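Local coordinates for glycosylation Associate Protein 2 (Streptococcus agalactiae serotype V, PDB 6OYC) that belongs to the Gap123 complex and probably takes part in the glycosylation and accessory Sec export of a cell-surface protein, at residues B[377-382]-B[440-445]; B[383-388]-B[448-453]; B[392-397]-B[465-470]. All coordinates share one frame; numbering follows the deposited sequence.

The three contacts follow one stretch of the C-terminal alpha/beta domain: helix 372-381 meets helix 429-444, the 383-388 loop leading into strand 388-392 meets the start of strand 452-458, and the loop after strand 388-392 meets helix 467-473. Contacts 1 and 2 have centres about 10 Å apart and share a probable hydrogen bond, Ser442 OG to Lys383 NZ at 2.6 Å. Contact 3 lies about 13 Å from contact 1, centre to centre, and is joined to it by Trp440 NE1 and Asn397 OD1 at 3.1 Å. Contact 3 is also nearest the putative site: Pro394 comes close to, but makes no contact with, Ser371, His491 and Asp461, whose arrangement resembles a Ser-His-Asp triad.

Contact 1: residues B[377-382]-B[440-445]; sequences ATYHGA and WKSIEE
Ser442 and Tyr379 each carry their first side-chain branch anti to the backbone N (chi1 180° for Tyr379), which sends the serine hydroxyl across to helix 372-381 and puts CG of Tyr379 on the side of the serine. Ser442 OG donates to the carbonyl oxygen of Tyr379 at 2.9 Å, arriving in the carbonyl plane on a lone pair with a C=O...O angle of 143°. The same hydroxyl is also hydrogen-bonded to Lys383, so two polar partners grip it within a buried interface. Lys383 makes a cation-pi contact with Tyr379 as well, while the phenol OH turns to Glu344.

The aliphatic half of the serine is used too. Its CB sits over one face of the Tyr379 ring, 3.9 Å from the centroid, in a CH-pi contact displaced toward the rim, with CE2 at 3.6 Å as the nearest ring atom. Beside it, Ala382 CB points into the partner helix and comes to 3.2 Å from Ser442 O.

Ile443 provides the apolar flank. The tip of its longer branch, CD1, lies 3.9 Å from Thr378 CG2 and 4.2 Å from Ala382 CB. Thr378 offers its methyl here because its hydroxyl is turned back to Thr374 O within its own helix. The backbones come closest at Ala382 and Ile443, whose CA atoms are 5.5 Å apart. The result is the side-by-side packing of two successive crossover helices that link adjacent parallel strands 365-370, 388-392 and 452-458, as in alpha/beta hydrolase folds.

Contact 2: residues B[383-388]-B[448-453]; sequences KLNPHA and FSNTTF
Asn385 reads the turn of residues 448-451 with both ends of its carboxamide. Its OD1 accepts a short bond from Asn450 N (2.6 Å), on a lone pair in the plane of the amide, while ND2 gives a nearly straight bond of 168° to Ser449 OG at 2.7 Å, again close to that plane. Two bonds from opposite ends of one flat group fix its rotation. CG lies anti to the backbone N (chi1 -160°), which puts CG on the side of the turn. In return Asn450 ND2 makes a weak bond to Asn385 O, the two side chains crossing at about a right angle.

A further side-chain to main-chain bond joins the segments: Thr451 OG1 donates to Pro386 O at 2.9 Å, in the carbonyl plane and on a lone pair.

Main-chain pairing takes over one residue further on. Thr452 N bonds to His387 O at 3.1 Å, and Ala388 bridges to Thr452 in parallel register; here strands 388-392 and 452-458 begin, neighbours in the parallel part of a mixed sheet resembling that of alpha/beta hydrolases. The type I turn from Phe448 to Thr451 delivers the chain from helix 429-444 into this register. CA-H...O contacts supplement the pairing, with Ala388 CA 3.3 Å from Thr452 O and Thr451 CA 3.4 Å from His387 O.

Apolar contact is thinner. Pro386 and Thr451 cross obliquely, CG to CG2 at 4.2 Å, and the proline ring also touches Leu365 and Leu367 of the next strand. The side chain of His387 leaves the backbone away from residues 448-453; its ND1 is bonded to Asp363 and its NE2 to Asp513.

Contact 3: residues B[392-397]-B[465-470]; sequences GKPIFN and ATAFSD
Ala467 packs its single methyl against both Pro394 and Phe396, and this is the close-packed half of the contact. CB lies 3.7 Å from Pro394 CG and 4.1 Å from Phe396 CD2, while the carbonyl oxygen of Ala467 faces the edge of the phenylalanine ring, near its plane, 3.8 Å from CD2. All three residues are buried.

The other half is polar and looser, bordered by the partly exposed Thr466 and Asp470. The first torsion of Asn397, with CG anti to the carbonyl carbon (chi1 -56°), puts CG on the side of helix 467-473, and ND2 donates to Asp470 OD2 at 3.3 Å. The bond is long and bent, 140° at the hydrogen, with the amide and carboxylate planes perpendicular. Thr466 CG2 also approaches ND2, at 3.2 Å. The other end of the amide, OD1, is taken by Trp440, so Asn397 spans two helices.

Asp464, just before residues 465-470, accepts bonds from the backbone N atoms of Phe396 and Asn397. The Phe396 ring stacks on Phe439 of helix 429-444 and Pro394 touches Tyr457 of strand 452-458, placing the loop after strand 388-392 among that helix, that strand and helix 467-473.

Contact 1: residues B[377-382]-B[440-445]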
# COMPACT_ATOMS: atom_id res chain seq x y z
N ALA B 377 -9.64 7.92 8.33
CA ALA B 377 -9.04 8.48 9.55
C ALA B 377 -10.08 8.65 10.65
O ALA B 377 -9.83 8.28 11.80
CB ALA B 377 -8.34 9.80 9.24
N THR B 378 -11.26 9.16 10.30
CA THR B 378 -12.29 9.38 11.32
C THR B 378 -13.03 8.09 11.68
O THR B 378 -13.26 7.83 12.87
CB THR B 378 -13.28 10.45 10.83
OG1 THR B 378 -12.55 11.61 10.38
CG2 THR B 378 -14.21 10.86 11.94
N TYR B 379 -13.41 7.28 10.69
CA TYR B 379 -14.16 6.05 10.98
C TYR B 379 -13.36 5.11 11.87
O TYR B 379 -13.91 4.52 12.81
CB TYR B 379 -14.55 5.35 9.67
CG TYR B 379 -15.33 4.05 9.81
CD1 TYR B 379 -14.68 2.84 9.96
CD2 TYR B 379 -16.72 4.05 9.79
CE1 TYR B 379 -15.39 1.65 10.10
CE2 TYR B 379 -17.44 2.86 9.92
CZ TYR B 379 -16.77 1.67 10.07
OH TYR B 379 -17.46 0.47 10.19
N HIS B 380 -12.07 4.95 11.59
CA HIS B 380 -11.26 4.05 12.41
C HIS B 380 -10.75 4.76 13.67
O HIS B 380 -10.48 4.10 14.68
CB HIS B 380 -10.11 3.47 11.58
CG HIS B 380 -10.57 2.57 10.47
ND1 HIS B 380 -11.07 1.30 10.69
CD2 HIS B 380 -10.64 2.77 9.13
CE1 HIS B 380 -11.41 0.75 9.53
NE2 HIS B 380 -11.16 1.62 8.57
N GLY B 381 -10.62 6.10 13.62
CA GLY B 381 -10.29 6.86 14.81
C GLY B 381 -11.21 6.56 15.98
O GLY B 381 -10.76 6.45 17.12
N ALA B 382 -12.50 6.39 15.69
CA ALA B 382 -13.47 5.98 16.70
C ALA B 382 -13.03 4.77 17.51
O ALA B 382 -13.40 4.63 18.68
CB ALA B 382 -14.82 5.70 16.02
N TRP B 440 -21.77 6.81 11.10
CA TRP B 440 -22.02 7.43 12.41
C TRP B 440 -22.15 6.42 13.53
O TRP B 440 -21.89 6.77 14.69
CB TRP B 440 -23.25 8.33 12.34
CG TRP B 440 -23.04 9.39 11.37
CD1 TRP B 440 -23.56 9.46 10.13
CD2 TRP B 440 -22.18 10.53 11.52
NE1 TRP B 440 -23.09 10.58 9.48
CE2 TRP B 440 -22.24 11.25 10.32
CE3 TRP B 440 -21.37 11.00 12.55
CZ2 TRP B 440 -21.53 12.44 10.13
CZ3 TRP B 440 -20.66 12.18 12.35
CH2 TRP B 440 -20.75 12.88 11.15
N LYS B 441 -22.50 5.16 13.22
CA LYS B 441 -22.57 4.15 14.27
C LYS B 441 -21.18 3.89 14.85
O LYS B 441 -21.03 3.65 16.05
CB LYS B 441 -23.20 2.86 13.74
CG LYS B 441 -22.70 1.59 14.42
CD LYS B 441 -23.05 0.33 13.62
CE LYS B 441 -22.49 -0.91 14.29
NZ LYS B 441 -23.47 -1.55 15.22
N SER B 442 -20.15 3.93 14.01
CA SER B 442 -18.79 3.84 14.52
C SER B 442 -18.47 5.04 15.40
O SER B 442 -17.85 4.91 16.46
CB SER B 442 -17.81 3.75 13.34
OG SER B 442 -16.47 3.66 13.78
N ILE B 443 -18.89 6.23 14.97
CA ILE B 443 -18.67 7.45 15.73
C ILE B 443 -19.38 7.36 17.08
O ILE B 443 -18.74 7.42 18.14
CB ILE B 443 -19.14 8.67 14.93
CG1 ILE B 443 -18.32 8.81 13.64
CG2 ILE B 443 -19.07 9.92 15.78
CD1 ILE B 443 -16.84 8.62 13.84
N GLU B 444 -20.71 7.23 17.06
CA GLU B 444 -21.50 7.00 18.26
C GLU B 444 -20.83 6.00 19.19
O GLU B 444 -20.50 6.33 20.34
CB GLU B 444 -22.89 6.47 17.89
CG GLU B 444 -23.80 7.45 17.22
CD GLU B 444 -25.14 6.84 16.84
OE1 GLU B 444 -25.53 6.93 15.65
OE2 GLU B 444 -25.80 6.28 17.74
N GLU B 445 -20.62 4.78 18.72
CA GLU B 445 -20.09 3.73 19.58
C GLU B 445 -18.62 3.91 19.91
O GLU B 445 -18.06 3.10 20.66
CB GLU B 445 -20.31 2.37 18.94
CG GLU B 445 -21.76 2.05 18.66
CD GLU B 445 -21.95 0.61 18.24
OE1 GLU B 445 -21.57 0.27 17.11
OE2 GLU B 445 -22.46 -0.18 19.06

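Contact 2: residues B[383-388]-B[448-453]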
# COMPACT_ATOMS: atom_id res chain seq x y z
N LYS B 383 -12.24 3.87 16.92
CA LYS B 383 -11.76 2.71 17.64
C LYS B 383 -10.39 2.92 18.25
O LYS B 383 -9.90 2.03 18.96
CB LYS B 383 -11.72 1.49 16.73
CG LYS B 383 -13.04 0.77 16.60
CD LYS B 383 -13.92 1.50 15.59
CE LYS B 383 -14.78 0.56 14.78
NZ LYS B 383 -15.34 1.30 13.60
N LEU B 384 -9.76 4.06 18.00
CA LEU B 384 -8.38 4.26 18.39
C LEU B 384 -8.18 5.38 19.41
O LEU B 384 -7.11 5.44 20.02
CB LEU B 384 -7.52 4.53 17.15
CG LEU B 384 -7.33 3.32 16.23
CD1 LEU B 384 -6.90 3.76 14.84
CD2 LEU B 384 -6.33 2.39 16.84
N ASN B 385 -9.18 6.24 19.61
CA ASN B 385 -9.12 7.38 20.54
C ASN B 385 -7.79 8.13 20.37
O ASN B 385 -7.02 8.23 21.33
CB ASN B 385 -9.31 6.92 21.98
CG ASN B 385 -9.74 8.05 22.90
OD1 ASN B 385 -9.57 9.23 22.60
ND2 ASN B 385 -10.29 7.68 24.05
N PRO B 386 -7.50 8.64 19.18
CA PRO B 386 -6.20 9.27 18.95
C PRO B 386 -6.11 10.64 19.63
O PRO B 386 -7.10 11.25 20.03
CB PRO B 386 -6.13 9.40 17.43
CG PRO B 386 -7.57 9.58 17.03
CD PRO B 386 -8.35 8.70 17.98
N HIS B 387 -4.88 11.12 19.72
CA HIS B 387 -4.65 12.48 20.20
C HIS B 387 -5.28 13.51 19.27
O HIS B 387 -5.89 14.48 19.73
CB HIS B 387 -3.16 12.74 20.33
CG HIS B 387 -2.85 14.12 20.80
ND1 HIS B 387 -3.11 14.55 22.08
CD2 HIS B 387 -2.34 15.19 20.14
CE1 HIS B 387 -2.74 15.81 22.21
NE2 HIS B 387 -2.27 16.23 21.04
N ALA B 388 -5.13 13.32 17.97
CA ALA B 388 -5.57 14.33 17.01
C ALA B 388 -5.96 13.66 15.70
O ALA B 388 -5.41 12.63 15.31
CB ALA B 388 -4.47 15.37 16.77
N PHE B 448 -13.66 9.40 21.38
CA PHE B 448 -12.77 10.49 21.01
C PHE B 448 -12.37 11.34 22.21
O PHE B 448 -12.19 12.56 22.10
CB PHE B 448 -13.40 11.35 19.92
CG PHE B 448 -13.63 10.62 18.64
CD1 PHE B 448 -14.76 9.81 18.48
CD2 PHE B 448 -12.72 10.69 17.60
CE1 PHE B 448 -14.98 9.11 17.30
CE2 PHE B 448 -12.92 10.00 16.42
CZ PHE B 448 -14.05 9.22 16.26
N SER B 449 -12.20 10.69 23.37
CA SER B 449 -11.88 11.44 24.59
C SER B 449 -10.54 12.15 24.47
O SER B 449 -10.40 13.31 24.89
CB SER B 449 -11.90 10.50 25.80
OG SER B 449 -10.78 9.64 25.82
N ASN B 450 -9.54 11.49 23.89
CA ASN B 450 -8.22 12.08 23.72
C ASN B 450 -8.15 13.09 22.58
O ASN B 450 -7.12 13.74 22.43
CB ASN B 450 -7.17 11.00 23.46
CG ASN B 450 -6.82 10.21 24.70
OD1 ASN B 450 -7.02 10.68 25.82
ND2 ASN B 450 -6.27 9.01 24.51
N THR B 451 -9.22 13.24 21.79
CA THR B 451 -9.10 13.72 20.41
C THR B 451 -9.45 15.19 20.25
O THR B 451 -10.46 15.67 20.76
CB THR B 451 -10.00 12.90 19.47
OG1 THR B 451 -9.93 11.51 19.79
CG2 THR B 451 -9.56 13.11 18.04
N THR B 452 -8.61 15.90 19.48
CA THR B 452 -8.92 17.20 18.90
C THR B 452 -9.00 17.08 17.38
O THR B 452 -8.21 16.35 16.77
CB THR B 452 -7.85 18.23 19.28
OG1 THR B 452 -7.61 18.18 20.69
CG2 THR B 452 -8.26 19.64 18.86
N PHE B 453 -9.93 17.80 16.74
CA PHE B 453 -10.09 17.74 15.29
C PHE B 453 -9.61 19.04 14.64
O PHE B 453 -10.11 20.12 14.96
CB PHE B 453 -11.55 17.49 14.89
CG PHE B 453 -12.04 16.11 15.22
CD1 PHE B 453 -12.52 15.82 16.49
CD2 PHE B 453 -12.04 15.11 14.26
CE1 PHE B 453 -12.98 14.55 16.80
CE2 PHE B 453 -12.50 13.84 14.57
CZ PHE B 453 -12.97 13.56 15.84

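Contact 3: residues B[392-397]-B[465-470]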
# COMPACT_ATOMS: atom_id res chain seq x y z
N GLY B 392 -8.98 17.22 5.90
CA GLY B 392 -9.40 18.25 4.97
C GLY B 392 -10.31 17.74 3.86
O GLY B 392 -10.02 16.72 3.24
N LYS B 393 -11.39 18.47 3.60
CA LYS B 393 -12.45 18.16 2.65
C LYS B 393 -13.11 16.85 3.05
O LYS B 393 -13.08 15.87 2.29
CB LYS B 393 -11.91 18.12 1.23
CG LYS B 393 -11.06 19.33 0.88
CD LYS B 393 -10.63 19.35 -0.58
CE LYS B 393 -10.17 20.74 -1.01
NZ LYS B 393 -9.67 20.77 -2.41
N PRO B 394 -13.75 16.80 4.23
CA PRO B 394 -14.22 15.52 4.76
C PRO B 394 -15.34 14.93 3.93
O PRO B 394 -16.17 15.65 3.37
CB PRO B 394 -14.71 15.89 6.17
CG PRO B 394 -15.13 17.33 6.05
CD PRO B 394 -14.15 17.94 5.08
N ILE B 395 -15.35 13.61 3.84
CA ILE B 395 -16.44 12.85 3.26
C ILE B 395 -16.87 11.82 4.29
O ILE B 395 -16.09 10.91 4.62
CB ILE B 395 -16.06 12.17 1.94
CG1 ILE B 395 -15.44 13.18 0.98
CG2 ILE B 395 -17.29 11.52 1.32
CD1 ILE B 395 -14.87 12.56 -0.27
N PHE B 396 -18.08 11.96 4.83
CA PHE B 396 -18.60 11.03 5.83
C PHE B 396 -19.90 10.37 5.42
O PHE B 396 -20.23 9.31 5.97
CB PHE B 396 -18.86 11.74 7.18
CG PHE B 396 -17.68 12.47 7.77
CD1 PHE B 396 -16.38 12.03 7.57
CD2 PHE B 396 -17.88 13.61 8.55
CE1 PHE B 396 -15.30 12.73 8.13
CE2 PHE B 396 -16.82 14.30 9.11
CZ PHE B 396 -15.52 13.86 8.90
N ASN B 397 -20.65 10.97 4.51
CA ASN B 397 -21.98 10.48 4.15
C ASN B 397 -21.88 9.88 2.75
O ASN B 397 -22.16 10.54 1.75
CB ASN B 397 -23.00 11.61 4.24
CG ASN B 397 -23.02 12.27 5.62
OD1 ASN B 397 -23.47 11.67 6.61
ND2 ASN B 397 -22.51 13.49 5.70
N ALA B 465 -21.75 18.25 1.52
CA ALA B 465 -21.91 19.57 2.12
C ALA B 465 -22.08 19.49 3.64
O ALA B 465 -21.49 20.29 4.38
CB ALA B 465 -23.10 20.29 1.48
N THR B 466 -22.83 18.50 4.11
CA THR B 466 -23.24 18.33 5.50
C THR B 466 -22.13 17.82 6.43
O THR B 466 -22.38 17.66 7.63
CB THR B 466 -24.43 17.36 5.52
OG1 THR B 466 -24.79 17.04 6.86
CG2 THR B 466 -24.12 16.09 4.75
N ALA B 467 -20.91 17.58 5.92
CA ALA B 467 -19.92 16.81 6.67
C ALA B 467 -19.50 17.52 7.96
O ALA B 467 -19.63 16.96 9.06
CB ALA B 467 -18.71 16.52 5.78
N PHE B 468 -18.98 18.74 7.84
CA PHE B 468 -18.52 19.46 9.03
C PHE B 468 -19.65 19.63 10.04
O PHE B 468 -19.49 19.28 11.22
CB PHE B 468 -17.95 20.83 8.64
CG PHE B 468 -17.50 21.64 9.82
CD1 PHE B 468 -16.94 21.03 10.94
CD2 PHE B 468 -17.66 23.02 9.83
CE1 PHE B 468 -16.53 21.79 12.03
CE2 PHE B 468 -17.24 23.78 10.93
CZ PHE B 468 -16.68 23.16 12.03
N SER B 469 -20.79 20.17 9.60
CA SER B 469 -21.91 20.41 10.51
C SER B 469 -22.30 19.15 11.26
O SER B 469 -22.41 19.15 12.49
CB SER B 469 -23.11 20.95 9.74
OG SER B 469 -22.70 21.82 8.70
N ASP B 470 -22.51 18.04 10.53
CA ASP B 470 -22.89 16.78 11.17
C ASP B 470 -21.94 16.40 12.28
O ASP B 470 -22.36 15.82 13.29
CB ASP B 470 -22.91 15.66 10.14
CG ASP B 470 -24.05 15.77 9.21
OD1 ASP B 470 -25.02 16.47 9.56
OD2 ASP B 470 -23.98 15.18 8.12